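Local coordinates for histidyl-trna synthetase (Thermus thermophilus, PDB 1ADY), which joins histidine to its cognate tRNA in two steps, using ATP to activate the amino acid as histidyl-adenylate before transferring it to tRNA(His), at residues Gln48-Gly53 against Arg79-Ala84; Lys52-Ala57 against Arg259-Tyr264; Tyr263-Ala268 against Arg287-Ser292. All blocks are in the same frame, centred on the assembly; numbering follows the deposited sequence.

Interaction 1 of 3, residues Gln48-Gly53 against Arg79-Ala84. With HAM (histidyl-adenosine monophosphate), chain F.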
loop_
_atom_site.group_PDB
_atom_site.type_symbol
_atom_site.label_atom_id
_atom_site.label_comp_id
_atom_site.label_asym_id
_atom_site.label_seq_id
_atom_site.Cartn_x
_atom_site.Cartn_y
_atom_site.Cartn_z
ATOM N N GLN A 48 -15.404 17.118 4.307
ATOM C CA GLN A 48 -16.777 17.107 3.786
ATOM C C GLN A 48 -17.131 15.831 3.028
ATOM O O GLN A 48 -18.226 15.302 3.201
ATOM C CB GLN A 48 -17.048 18.325 2.889
ATOM C CG GLN A 48 -16.331 18.288 1.546
ATOM C CD GLN A 48 -16.789 19.380 0.601
ATOM O OE1 GLN A 48 -17.759 20.083 0.871
ATOM N NE2 GLN A 48 -16.093 19.523 -0.522
ATOM N N VAL A 49 -16.205 15.325 2.223
ATOM C CA VAL A 49 -16.425 14.117 1.415
ATOM C C VAL A 49 -16.987 12.995 2.300
ATOM O O VAL A 49 -17.864 12.238 1.863
ATOM C CB VAL A 49 -15.103 13.676 0.776
ATOM C CG1 VAL A 49 -15.245 12.426 -0.093
ATOM C CG2 VAL A 49 -14.485 14.744 -0.127
ATOM N N PHE A 50 -16.519 12.905 3.532
ATOM C CA PHE A 50 -16.986 11.870 4.444
ATOM C C PHE A 50 -18.211 12.297 5.254
ATOM O O PHE A 50 -19.079 11.473 5.535
ATOM C CB PHE A 50 -15.848 11.408 5.356
ATOM C CG PHE A 50 -14.686 10.820 4.608
ATOM C CD1 PHE A 50 -14.849 9.682 3.821
ATOM C CD2 PHE A 50 -13.429 11.420 4.662
ATOM C CE1 PHE A 50 -13.780 9.148 3.096
ATOM C CE2 PHE A 50 -12.350 10.896 3.940
ATOM C CZ PHE A 50 -12.527 9.758 3.156
ATOM N N GLU A 51 -18.303 13.580 5.597
ATOM C CA GLU A 51 -19.443 14.089 6.358
ATOM C C GLU A 51 -20.716 13.942 5.543
ATOM O O GLU A 51 -21.676 13.299 5.971
ATOM C CB GLU A 51 -19.263 15.568 6.693
ATOM C CG GLU A 51 -18.133 15.882 7.654
ATOM C CD GLU A 51 -18.026 17.372 7.949
ATOM O OE1 GLU A 51 -17.830 18.164 6.997
ATOM O OE2 GLU A 51 -18.143 17.751 9.134
ATOM N N LYS A 52 -20.710 14.551 4.362
ATOM C CA LYS A 52 -21.851 14.520 3.459
ATOM C C LYS A 52 -22.107 13.119 2.916
ATOM O O LYS A 52 -23.241 12.645 2.915
ATOM C CB LYS A 52 -21.628 15.502 2.304
ATOM C CG LYS A 52 -21.467 16.942 2.758
ATOM C CD LYS A 52 -21.128 17.862 1.605
ATOM C CE LYS A 52 -21.075 19.311 2.072
ATOM N NZ LYS A 52 -20.748 20.257 0.969
ATOM N N GLY A 53 -21.041 12.450 2.490
ATOM C CA GLY A 53 -21.172 11.113 1.940
ATOM C C GLY A 53 -21.671 10.035 2.888
ATOM O O GLY A 53 -22.715 9.428 2.653
ATOM N N ARG A 79 -9.191 8.817 5.673
ATOM C CA ARG A 79 -10.180 7.932 5.068
ATOM C C ARG A 79 -10.628 6.767 5.957
ATOM O O ARG A 79 -9.825 5.907 6.331
ATOM C CB ARG A 79 -9.641 7.425 3.723
ATOM C CG ARG A 79 -10.034 6.015 3.349
ATOM C CD ARG A 79 -8.797 5.171 3.079
ATOM N NE ARG A 79 -8.218 5.440 1.768
ATOM C CZ ARG A 79 -7.297 4.676 1.188
ATOM N NH1 ARG A 79 -6.846 3.590 1.803
ATOM N NH2 ARG A 79 -6.845 4.986 -0.019
ATOM N N PRO A 80 -11.913 6.763 6.355
ATOM C CA PRO A 80 -12.491 5.713 7.203
ATOM C C PRO A 80 -13.175 4.618 6.378
ATOM O O PRO A 80 -13.422 3.517 6.878
ATOM C CB PRO A 80 -13.512 6.486 8.029
ATOM C CG PRO A 80 -14.049 7.456 7.044
ATOM C CD PRO A 80 -12.812 7.933 6.288
ATOM N N GLU A 81 -13.449 4.927 5.110
ATOM C CA GLU A 81 -14.128 4.021 4.192
ATOM C C GLU A 81 -13.863 4.486 2.758
ATOM O O GLU A 81 -13.621 5.666 2.526
ATOM C CB GLU A 81 -15.622 3.988 4.545
ATOM C CG GLU A 81 -16.583 3.753 3.414
ATOM C CD GLU A 81 -17.073 5.034 2.782
ATOM O OE1 GLU A 81 -17.147 6.068 3.477
ATOM O OE2 GLU A 81 -17.391 5.009 1.585
ATOM N N GLY A 82 -13.938 3.567 1.799
ATOM C CA GLY A 82 -13.631 3.909 0.419
ATOM C C GLY A 82 -14.665 4.398 -0.579
ATOM O O GLY A 82 -14.348 5.218 -1.436
ATOM N N THR A 83 -15.893 3.908 -0.494
ATOM C CA THR A 83 -16.937 4.290 -1.445
ATOM C C THR A 83 -17.047 5.769 -1.794
ATOM O O THR A 83 -16.950 6.145 -2.960
ATOM C CB THR A 83 -18.305 3.841 -0.956
ATOM O OG1 THR A 83 -18.208 2.526 -0.411
ATOM C CG2 THR A 83 -19.300 3.875 -2.090
ATOM N N ALA A 84 -17.259 6.594 -0.779
ATOM C CA ALA A 84 -17.398 8.023 -0.977
ATOM C C ALA A 84 -16.238 8.541 -1.828
ATOM O O ALA A 84 -16.444 9.252 -2.816
ATOM C CB ALA A 84 -17.436 8.725 0.362
HETATM P P HAM F . -18.359 -1.270 6.491
HETATM O O1P HAM F . -18.199 0.042 7.153
HETATM O O2P HAM F . -19.508 -2.075 6.956
HETATM O O3P HAM F . -18.395 -1.005 4.904
HETATM O "O5'" HAM F . -17.100 -2.224 6.739
HETATM C "C5'" HAM F . -16.911 -3.347 5.878
HETATM C "C4'" HAM F . -15.884 -4.314 6.435
HETATM O "O4'" HAM F . -14.719 -3.592 6.867
HETATM C "C3'" HAM F . -16.385 -5.022 7.678
HETATM O "O3'" HAM F . -17.190 -6.175 7.422
HETATM C "C2'" HAM F . -15.063 -5.471 8.268
HETATM O "O2'" HAM F . -14.549 -6.656 7.629
HETATM C "C1'" HAM F . -14.162 -4.275 7.996
HETATM N N9 HAM F . -14.004 -3.330 9.119
HETATM C C8 HAM F . -14.775 -2.268 9.418
HETATM N N7 HAM F . -14.403 -1.690 10.568
HETATM C C5 HAM F . -13.368 -2.439 10.952
HETATM C C6 HAM F . -12.635 -2.253 12.134
HETATM N N6 HAM F . -12.939 -1.298 12.970
HETATM N N1 HAM F . -11.602 -3.099 12.331
HETATM C C2 HAM F . -11.333 -4.069 11.458
HETATM N N3 HAM F . -12.053 -4.272 10.353
HETATM C C4 HAM F . -13.083 -3.436 10.086
HETATM C C HAM F . -17.825 -0.012 4.040
HETATM O O HAM F . -16.833 0.605 4.387
HETATM C CA HAM F . -18.479 0.326 2.703
HETATM N N HAM F . -17.888 1.522 2.134
HETATM C CB HAM F . -18.340 -0.846 1.719
HETATM C CG HAM F . -18.955 -0.569 0.381
HETATM C CD2 HAM F . -18.397 -0.435 -0.846
HETATM N ND1 HAM F . -20.295 -0.285 0.224
HETATM C CE1 HAM F . -20.528 0.040 -1.034
HETATM N NE2 HAM F . -19.394 -0.036 -1.704
#
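Phe50, on the helix 47-54, lays its ring against the chain at Arg79-Glu81. Its CB keeps CG anti to the carbonyl carbon (chi1 -61°), which carries the ring off the helix toward that turn. CG and CD2 then lie beneath Pro80 CD, and CD1 also meets Pro80 CG. The proline CD sits almost over the ring centre, 3.5 Å from the Phe50 centroid and 8° off the normal, a CH-pi contact. Farther out, CE1 comes to 3.5 Å from Glu81 O, CE2 lies near both Pro80 CD and Arg79 CA, and at the tip CZ lies 3.5 Å from Arg79 CA and also meets the CB of that residue. The long arm of Arg79 leads away, NH1 hydrogen-bonding to Pro109 O. One residue earlier, Val49 O and CG1 pack on Ala84 CB, and Val49 also packs on Ala3 of the second subunit. Glu81 OE2, on its syn side, accepts from Ala84 N at 2.8 Å (162° at the hydrogen), capping the start of the helix 83-92. Apolar packing thus backs the Arg-Pro-Glu-Gly-Thr turn, whose Thr83 OG1 takes a hydrogen bond from the less surely placed amino nitrogen of histidyl-adenylate: the amino-acid pocket of a class II synthetase.

Interaction 2 of 3, residues Lys52-Ala57 against Arg259-Tyr264. With HAM (histidyl-adenosine monophosphate), chain F.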
loop_
_atom_site.group_PDB
_atom_site.type_symbol
_atom_site.label_atom_id
_atom_site.label_comp_id
_atom_site.label_asym_id
_atom_site.label_seq_id
_atom_site.Cartn_x
_atom_site.Cartn_y
_atom_site.Cartn_z
ATOM N N LYS A 52 -20.710 14.551 4.362
ATOM C CA LYS A 52 -21.851 14.520 3.459
ATOM C C LYS A 52 -22.107 13.119 2.916
ATOM O O LYS A 52 -23.241 12.645 2.915
ATOM C CB LYS A 52 -21.628 15.502 2.304
ATOM C CG LYS A 52 -21.467 16.942 2.758
ATOM C CD LYS A 52 -21.128 17.862 1.605
ATOM C CE LYS A 52 -21.075 19.311 2.072
ATOM N NZ LYS A 52 -20.748 20.257 0.969
ATOM N N GLY A 53 -21.041 12.450 2.490
ATOM C CA GLY A 53 -21.172 11.113 1.940
ATOM C C GLY A 53 -21.671 10.035 2.888
ATOM O O GLY A 53 -22.715 9.428 2.653
ATOM N N VAL A 54 -20.915 9.781 3.949
ATOM C CA VAL A 54 -21.269 8.757 4.929
ATOM C C VAL A 54 -22.526 9.128 5.720
ATOM O O VAL A 54 -23.200 8.254 6.275
ATOM C CB VAL A 54 -20.095 8.487 5.900
ATOM C CG1 VAL A 54 -20.379 7.272 6.767
ATOM C CG2 VAL A 54 -18.809 8.284 5.117
ATOM N N GLY A 55 -22.847 10.417 5.750
ATOM C CA GLY A 55 -24.032 10.873 6.457
ATOM C C GLY A 55 -23.733 11.422 7.833
ATOM O O GLY A 55 -23.312 10.687 8.725
ATOM N N ALA A 56 -24.046 12.700 8.028
ATOM C CA ALA A 56 -23.803 13.394 9.295
ATOM C C ALA A 56 -24.430 12.783 10.555
ATOM O O ALA A 56 -24.199 13.270 11.660
ATOM C CB ALA A 56 -24.211 14.862 9.166
ATOM N N ALA A 57 -25.200 11.713 10.399
ATOM C CA ALA A 57 -25.846 11.078 11.542
ATOM C C ALA A 57 -25.171 9.789 11.989
ATOM O O ALA A 57 -25.483 9.258 13.054
ATOM C CB ALA A 57 -27.311 10.813 11.228
ATOM N N ARG A 259 -27.401 -1.143 7.600
ATOM C CA ARG A 259 -25.977 -1.106 7.373
ATOM C C ARG A 259 -25.413 0.036 8.219
ATOM O O ARG A 259 -26.173 0.836 8.771
ATOM C CB ARG A 259 -25.702 -0.917 5.882
ATOM C CG ARG A 259 -24.382 -1.492 5.425
ATOM C CD ARG A 259 -24.349 -2.999 5.492
ATOM N NE ARG A 259 -23.018 -3.494 5.850
ATOM C CZ ARG A 259 -21.896 -3.237 5.180
ATOM N NH1 ARG A 259 -21.903 -2.474 4.094
ATOM N NH2 ARG A 259 -20.759 -3.796 5.568
ATOM N N GLY A 260 -24.091 0.085 8.358
ATOM C CA GLY A 260 -23.468 1.132 9.150
ATOM C C GLY A 260 -23.270 2.460 8.437
ATOM O O GLY A 260 -22.658 3.376 8.994
ATOM N N LEU A 261 -23.782 2.578 7.215
ATOM C CA LEU A 261 -23.626 3.806 6.449
ATOM C C LEU A 261 -24.957 4.274 5.865
ATOM O O LEU A 261 -25.751 3.465 5.384
ATOM C CB LEU A 261 -22.574 3.608 5.355
ATOM C CG LEU A 261 -21.194 3.157 5.862
ATOM C CD1 LEU A 261 -21.150 1.651 6.076
ATOM C CD2 LEU A 261 -20.126 3.552 4.868
ATOM N N ASP A 262 -25.187 5.586 5.900
ATOM C CA ASP A 262 -26.428 6.184 5.408
ATOM C C ASP A 262 -26.593 6.390 3.911
ATOM O O ASP A 262 -27.679 6.770 3.476
ATOM C CB ASP A 262 -26.691 7.519 6.105
ATOM C CG ASP A 262 -27.100 7.351 7.548
ATOM O OD1 ASP A 262 -27.304 6.189 7.971
ATOM O OD2 ASP A 262 -27.221 8.385 8.252
ATOM N N TYR A 263 -25.540 6.182 3.122
ATOM C CA TYR A 263 -25.653 6.378 1.676
ATOM C C TYR A 263 -26.333 5.217 0.949
ATOM O O TYR A 263 -26.633 5.305 -0.246
ATOM C CB TYR A 263 -24.292 6.712 1.043
ATOM C CG TYR A 263 -23.176 5.712 1.286
ATOM C CD1 TYR A 263 -23.305 4.374 0.906
ATOM C CD2 TYR A 263 -21.975 6.116 1.853
ATOM C CE1 TYR A 263 -22.262 3.470 1.082
ATOM C CE2 TYR A 263 -20.928 5.221 2.034
ATOM C CZ TYR A 263 -21.077 3.900 1.644
ATOM O OH TYR A 263 -20.036 3.012 1.810
ATOM N N TYR A 264 -26.574 4.136 1.684
ATOM C CA TYR A 264 -27.212 2.949 1.134
ATOM C C TYR A 264 -28.662 3.142 0.741
ATOM O O TYR A 264 -29.455 3.732 1.476
ATOM C CB TYR A 264 -27.127 1.784 2.117
ATOM C CG TYR A 264 -25.754 1.190 2.203
ATOM C CD1 TYR A 264 -25.214 0.485 1.129
ATOM C CD2 TYR A 264 -24.980 1.344 3.347
ATOM C CE1 TYR A 264 -23.936 -0.052 1.196
ATOM C CE2 TYR A 264 -23.702 0.811 3.423
ATOM C CZ TYR A 264 -23.189 0.115 2.349
ATOM O OH TYR A 264 -21.936 -0.429 2.443
HETATM P P HAM F . -18.359 -1.270 6.491
HETATM O O1P HAM F . -18.199 0.042 7.153
HETATM O O2P HAM F . -19.508 -2.075 6.956
HETATM O O3P HAM F . -18.395 -1.005 4.904
HETATM O "O5'" HAM F . -17.100 -2.224 6.739
HETATM C "C5'" HAM F . -16.911 -3.347 5.878
HETATM C "C4'" HAM F . -15.884 -4.314 6.435
HETATM O "O4'" HAM F . -14.719 -3.592 6.867
HETATM C "C3'" HAM F . -16.385 -5.022 7.678
HETATM O "O3'" HAM F . -17.190 -6.175 7.422
HETATM C "C2'" HAM F . -15.063 -5.471 8.268
HETATM O "O2'" HAM F . -14.549 -6.656 7.629
HETATM C "C1'" HAM F . -14.162 -4.275 7.996
HETATM N N9 HAM F . -14.004 -3.330 9.119
HETATM C C8 HAM F . -14.775 -2.268 9.418
HETATM N N7 HAM F . -14.403 -1.690 10.568
HETATM C C5 HAM F . -13.368 -2.439 10.952
HETATM C C6 HAM F . -12.635 -2.253 12.134
HETATM N N6 HAM F . -12.939 -1.298 12.970
HETATM N N1 HAM F . -11.602 -3.099 12.331
HETATM C C2 HAM F . -11.333 -4.069 11.458
HETATM N N3 HAM F . -12.053 -4.272 10.353
HETATM C C4 HAM F . -13.083 -3.436 10.086
HETATM C C HAM F . -17.825 -0.012 4.040
HETATM O O HAM F . -16.833 0.605 4.387
HETATM C CA HAM F . -18.479 0.326 2.703
HETATM N N HAM F . -17.888 1.522 2.134
HETATM C CB HAM F . -18.340 -0.846 1.719
HETATM C CG HAM F . -18.955 -0.569 0.381
HETATM C CD2 HAM F . -18.397 -0.435 -0.846
HETATM N ND1 HAM F . -20.295 -0.285 0.224
HETATM C CE1 HAM F . -20.528 0.040 -1.034
HETATM N NE2 HAM F . -19.394 -0.036 -1.704
#
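Val54 CA lies 5.7 Å from Leu261 CA and Gly55 CA 5.4 Å from Asp262 CA, where the helix 47-54 ends against an irregular loop. Gly55 leaves the helix with positive phi (99°), and a CB there would run into Asp262 CB, so the close approach rests on its lack of a side chain. One weak backbone hydrogen bond joins the two segments, Asp262 N to Val54 O at 3.3 Å. The loop carries Arg-Gly-Leu-Asp-Tyr-Tyr, a signature sequence of histidyl-tRNA synthetases lining the histidine pocket.

Among the side chains, Val54 sets CG1 anti to its backbone N (chi1 -171°), which turns that methyl to Leu261 CD2 at 4.2 Å, a loose apolar touch. Asp262 rests OD2 near Ala57 CB, while its OD1 forms a salt bridge with Arg204. Tyr263 turns the edge of its ring to the helix end, with Gly53 O near the ring plane, 3.5 Å from CD2. Its hydroxyl takes a hydrogen bond from the ligand amino nitrogen and makes another with Thr83. The edge of the same ring puts CE1 over the centre of the Tyr264 ring, 3.7 Å above the plane, and the two tyrosines reach the ligand together. Arg259, held through NE by a salt bridge to Glu270, brings a guanidinium face over phosphate oxygen O2P, an approach consistent with charge attraction. Tyr264 OH donates to ND1 of the histidyl imidazole at 2.8 Å.

Interaction 3 of 3, residues Tyr263-Ala268 against Arg287-Ser292. With HAM (histidyl-adenosine monophosphate), chain F.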
loop_
_atom_site.group_PDB
_atom_site.type_symbol
_atom_site.label_atom_id
_atom_site.label_comp_id
_atom_site.label_asym_id
_atom_site.label_seq_id
_atom_site.Cartn_x
_atom_site.Cartn_y
_atom_site.Cartn_z
ATOM N N TYR A 263 -25.540 6.182 3.122
ATOM C CA TYR A 263 -25.653 6.378 1.676
ATOM C C TYR A 263 -26.333 5.217 0.949
ATOM O O TYR A 263 -26.633 5.305 -0.246
ATOM C CB TYR A 263 -24.292 6.712 1.043
ATOM C CG TYR A 263 -23.176 5.712 1.286
ATOM C CD1 TYR A 263 -23.305 4.374 0.906
ATOM C CD2 TYR A 263 -21.975 6.116 1.853
ATOM C CE1 TYR A 263 -22.262 3.470 1.082
ATOM C CE2 TYR A 263 -20.928 5.221 2.034
ATOM C CZ TYR A 263 -21.077 3.900 1.644
ATOM O OH TYR A 263 -20.036 3.012 1.810
ATOM N N TYR A 264 -26.574 4.136 1.684
ATOM C CA TYR A 264 -27.212 2.949 1.134
ATOM C C TYR A 264 -28.662 3.142 0.741
ATOM O O TYR A 264 -29.455 3.732 1.476
ATOM C CB TYR A 264 -27.127 1.784 2.117
ATOM C CG TYR A 264 -25.754 1.190 2.203
ATOM C CD1 TYR A 264 -25.214 0.485 1.129
ATOM C CD2 TYR A 264 -24.980 1.344 3.347
ATOM C CE1 TYR A 264 -23.936 -0.052 1.196
ATOM C CE2 TYR A 264 -23.702 0.811 3.423
ATOM C CZ TYR A 264 -23.189 0.115 2.349
ATOM O OH TYR A 264 -21.936 -0.429 2.443
ATOM N N VAL A 265 -29.000 2.604 -0.421
ATOM C CA VAL A 265 -30.351 2.652 -0.951
ATOM C C VAL A 265 -30.566 1.310 -1.658
ATOM O O VAL A 265 -29.736 0.880 -2.463
ATOM C CB VAL A 265 -30.556 3.852 -1.923
ATOM C CG1 VAL A 265 -29.765 3.665 -3.195
ATOM C CG2 VAL A 265 -32.018 4.032 -2.237
ATOM N N ARG A 266 -31.651 0.629 -1.309
ATOM C CA ARG A 266 -31.983 -0.665 -1.887
ATOM C C ARG A 266 -31.083 -1.785 -1.372
ATOM O O ARG A 266 -30.942 -1.939 -0.161
ATOM C CB ARG A 266 -32.013 -0.600 -3.425
ATOM C CG ARG A 266 -33.134 0.271 -3.957
ATOM C CD ARG A 266 -33.238 0.270 -5.471
ATOM N NE ARG A 266 -34.421 1.016 -5.895
ATOM C CZ ARG A 266 -34.915 1.022 -7.128
ATOM N NH1 ARG A 266 -34.334 0.322 -8.094
ATOM N NH2 ARG A 266 -36.018 1.711 -7.392
ATOM N N THR A 267 -30.480 -2.555 -2.275
ATOM C CA THR A 267 -29.639 -3.691 -1.915
ATOM C C THR A 267 -28.654 -3.477 -0.767
ATOM O O THR A 267 -27.925 -2.490 -0.735
ATOM C CB THR A 267 -28.855 -4.202 -3.133
ATOM O OG1 THR A 267 -29.707 -4.225 -4.288
ATOM C CG2 THR A 267 -28.324 -5.609 -2.866
ATOM N N ALA A 268 -28.617 -4.440 0.148
ATOM C CA ALA A 268 -27.724 -4.408 1.302
ATOM C C ALA A 268 -27.356 -5.849 1.635
ATOM O O ALA A 268 -28.241 -6.699 1.759
ATOM C CB ALA A 268 -28.421 -3.765 2.475
ATOM N N ARG A 287 -26.074 -1.033 -2.504
ATOM C CA ARG A 287 -26.261 0.011 -3.497
ATOM C C ARG A 287 -26.269 1.348 -2.768
ATOM O O ARG A 287 -26.621 1.410 -1.588
ATOM C CB ARG A 287 -27.564 -0.232 -4.254
ATOM C CG ARG A 287 -27.840 0.738 -5.378
ATOM C CD ARG A 287 -28.854 0.168 -6.354
ATOM N NE ARG A 287 -28.240 -0.717 -7.347
ATOM C CZ ARG A 287 -27.583 -0.289 -8.422
ATOM N NH1 ARG A 287 -27.453 1.015 -8.649
ATOM N NH2 ARG A 287 -27.084 -1.160 -9.294
ATOM N N TYR A 288 -25.891 2.416 -3.465
ATOM C CA TYR A 288 -25.811 3.728 -2.827
ATOM C C TYR A 288 -26.044 4.880 -3.793
ATOM O O TYR A 288 -25.290 5.858 -3.817
ATOM C CB TYR A 288 -24.432 3.881 -2.151
ATOM C CG TYR A 288 -23.276 3.484 -3.052
ATOM C CD1 TYR A 288 -22.757 4.382 -3.982
ATOM C CD2 TYR A 288 -22.769 2.184 -3.039
ATOM C CE1 TYR A 288 -21.778 4.002 -4.885
ATOM C CE2 TYR A 288 -21.785 1.789 -3.944
ATOM C CZ TYR A 288 -21.297 2.705 -4.865
ATOM O OH TYR A 288 -20.359 2.317 -5.790
ATOM N N ASP A 289 -27.081 4.757 -4.608
ATOM C CA ASP A 289 -27.409 5.800 -5.576
ATOM C C ASP A 289 -27.671 7.095 -4.806
ATOM O O ASP A 289 -28.152 7.061 -3.672
ATOM C CB ASP A 289 -28.658 5.403 -6.378
ATOM C CG ASP A 289 -28.542 4.014 -7.019
ATOM O OD1 ASP A 289 -27.483 3.360 -6.903
ATOM O OD2 ASP A 289 -29.523 3.573 -7.649
ATOM N N GLY A 290 -27.309 8.231 -5.391
ATOM C CA GLY A 290 -27.539 9.491 -4.710
ATOM C C GLY A 290 -26.316 10.043 -4.009
ATOM O O GLY A 290 -26.194 11.259 -3.843
ATOM N N LEU A 291 -25.405 9.160 -3.609
ATOM C CA LEU A 291 -24.175 9.573 -2.941
ATOM C C LEU A 291 -23.437 10.617 -3.781
ATOM O O LEU A 291 -23.011 11.650 -3.264
ATOM C CB LEU A 291 -23.274 8.358 -2.698
ATOM C CG LEU A 291 -21.889 8.610 -2.106
ATOM C CD1 LEU A 291 -22.008 9.376 -0.813
ATOM C CD2 LEU A 291 -21.188 7.293 -1.873
ATOM N N SER A 292 -23.326 10.362 -5.082
ATOM C CA SER A 292 -22.655 11.282 -5.991
ATOM C C SER A 292 -23.248 12.678 -5.881
ATOM O O SER A 292 -22.526 13.678 -5.867
ATOM C CB SER A 292 -22.776 10.784 -7.431
ATOM O OG SER A 292 -24.105 10.384 -7.720
HETATM P P HAM F . -18.359 -1.270 6.491
HETATM O O1P HAM F . -18.199 0.042 7.153
HETATM O O2P HAM F . -19.508 -2.075 6.956
HETATM O O3P HAM F . -18.395 -1.005 4.904
HETATM O "O5'" HAM F . -17.100 -2.224 6.739
HETATM C "C5'" HAM F . -16.911 -3.347 5.878
HETATM C "C4'" HAM F . -15.884 -4.314 6.435
HETATM O "O4'" HAM F . -14.719 -3.592 6.867
HETATM C "C3'" HAM F . -16.385 -5.022 7.678
HETATM O "O3'" HAM F . -17.190 -6.175 7.422
HETATM C "C2'" HAM F . -15.063 -5.471 8.268
HETATM O "O2'" HAM F . -14.549 -6.656 7.629
HETATM C "C1'" HAM F . -14.162 -4.275 7.996
HETATM N N9 HAM F . -14.004 -3.330 9.119
HETATM C C8 HAM F . -14.775 -2.268 9.418
HETATM N N7 HAM F . -14.403 -1.690 10.568
HETATM C C5 HAM F . -13.368 -2.439 10.952
HETATM C C6 HAM F . -12.635 -2.253 12.134
HETATM N N6 HAM F . -12.939 -1.298 12.970
HETATM N N1 HAM F . -11.602 -3.099 12.331
HETATM C C2 HAM F . -11.333 -4.069 11.458
HETATM N N3 HAM F . -12.053 -4.272 10.353
HETATM C C4 HAM F . -13.083 -3.436 10.086
HETATM C C HAM F . -17.825 -0.012 4.040
HETATM O O HAM F . -16.833 0.605 4.387
HETATM C CA HAM F . -18.479 0.326 2.703
HETATM N N HAM F . -17.888 1.522 2.134
HETATM C CB HAM F . -18.340 -0.846 1.719
HETATM C CG HAM F . -18.955 -0.569 0.381
HETATM C CD2 HAM F . -18.397 -0.435 -0.846
HETATM N ND1 HAM F . -20.295 -0.285 0.224
HETATM C CE1 HAM F . -20.528 0.040 -1.034
HETATM N NE2 HAM F . -19.394 -0.036 -1.704
#
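Arg287 gives both of its backbone polar groups to the chain at Val265-Thr267. Its O accepts from Val265 N at 2.9 Å (164° at the hydrogen), and its N donates to Thr267 O at 2.9 Å (153°). Arg266 lies between these two bonds with positive phi, so the chain kinks there before Thr267 enters the strand 267-272. The same Arg287 O also receives a CA-H...O contact from Tyr264, whose ring edge lies beside it.

Farther out, the arginine chain extends with CG anti to the backbone N (chi1 -176°), then bends at chi3. NH1 forms a salt bridge with Asp289, bonding to OD1 on its syn lone pair at 2.9 Å, and also bonds to Ser134 O, while NH2 pairs with Asp140. Asp289 OD1 accepts from Gly302 N as well. Asp140 further holds Thr267 OG1, and Arg266 sends NE to Asp168. These charges sit at the end of antiparallel strands 267-272 and 281-287, neighbours in the central sheet of the class II catalytic domain. Beyond them a type II turn from Tyr288 to Leu291, closed by a weak bond from Leu291 N to Tyr288 O, leads into the helix 291-294, where Gly290 is the N-cap.

Val265 CG1 packs on Asp289 CB at 3.8 Å. Tyr288 CB lies beside Tyr263 CD1, the two rings set obliquely with centroids 5.7 Å apart. Leu291 CD2 covers a face of the Tyr263 ring, 4.3 Å from its centroid. With an alanine replacing Tyr263, Leu291 is likely to face a gap, and the ligand amino group and Thr83 OG1 to lose a hydroxyl partner. Tyr288 CE2 reaches within 3.6 Å of CE1 of the histidyl imidazole.

In the fold
The three contacts crowd round histidyl-adenylate, their centres 9 to 13 Å apart. Interactions 1 and 2 use overlapping parts of helix 47-54: its middle packs through an aromatic ring, its end meets the loop 259-264 through close backbones. Interactions 2 and 3 share Tyr263 and Tyr264, which carry that loop on into strand 267-272. Interactions 1 and 3 are buried; interaction 2 is only partly so, with Gly55, Ala57 and Asp262 toward the surface. Chemistry follows place: no hydrogen bond crosses interaction 1, a single weak one crosses interaction 2, and strand-end pairing with buried charges marks interaction 3. A probable hydrogen bond between the Thr83 and Tyr263 hydroxyls links the first contact to the others.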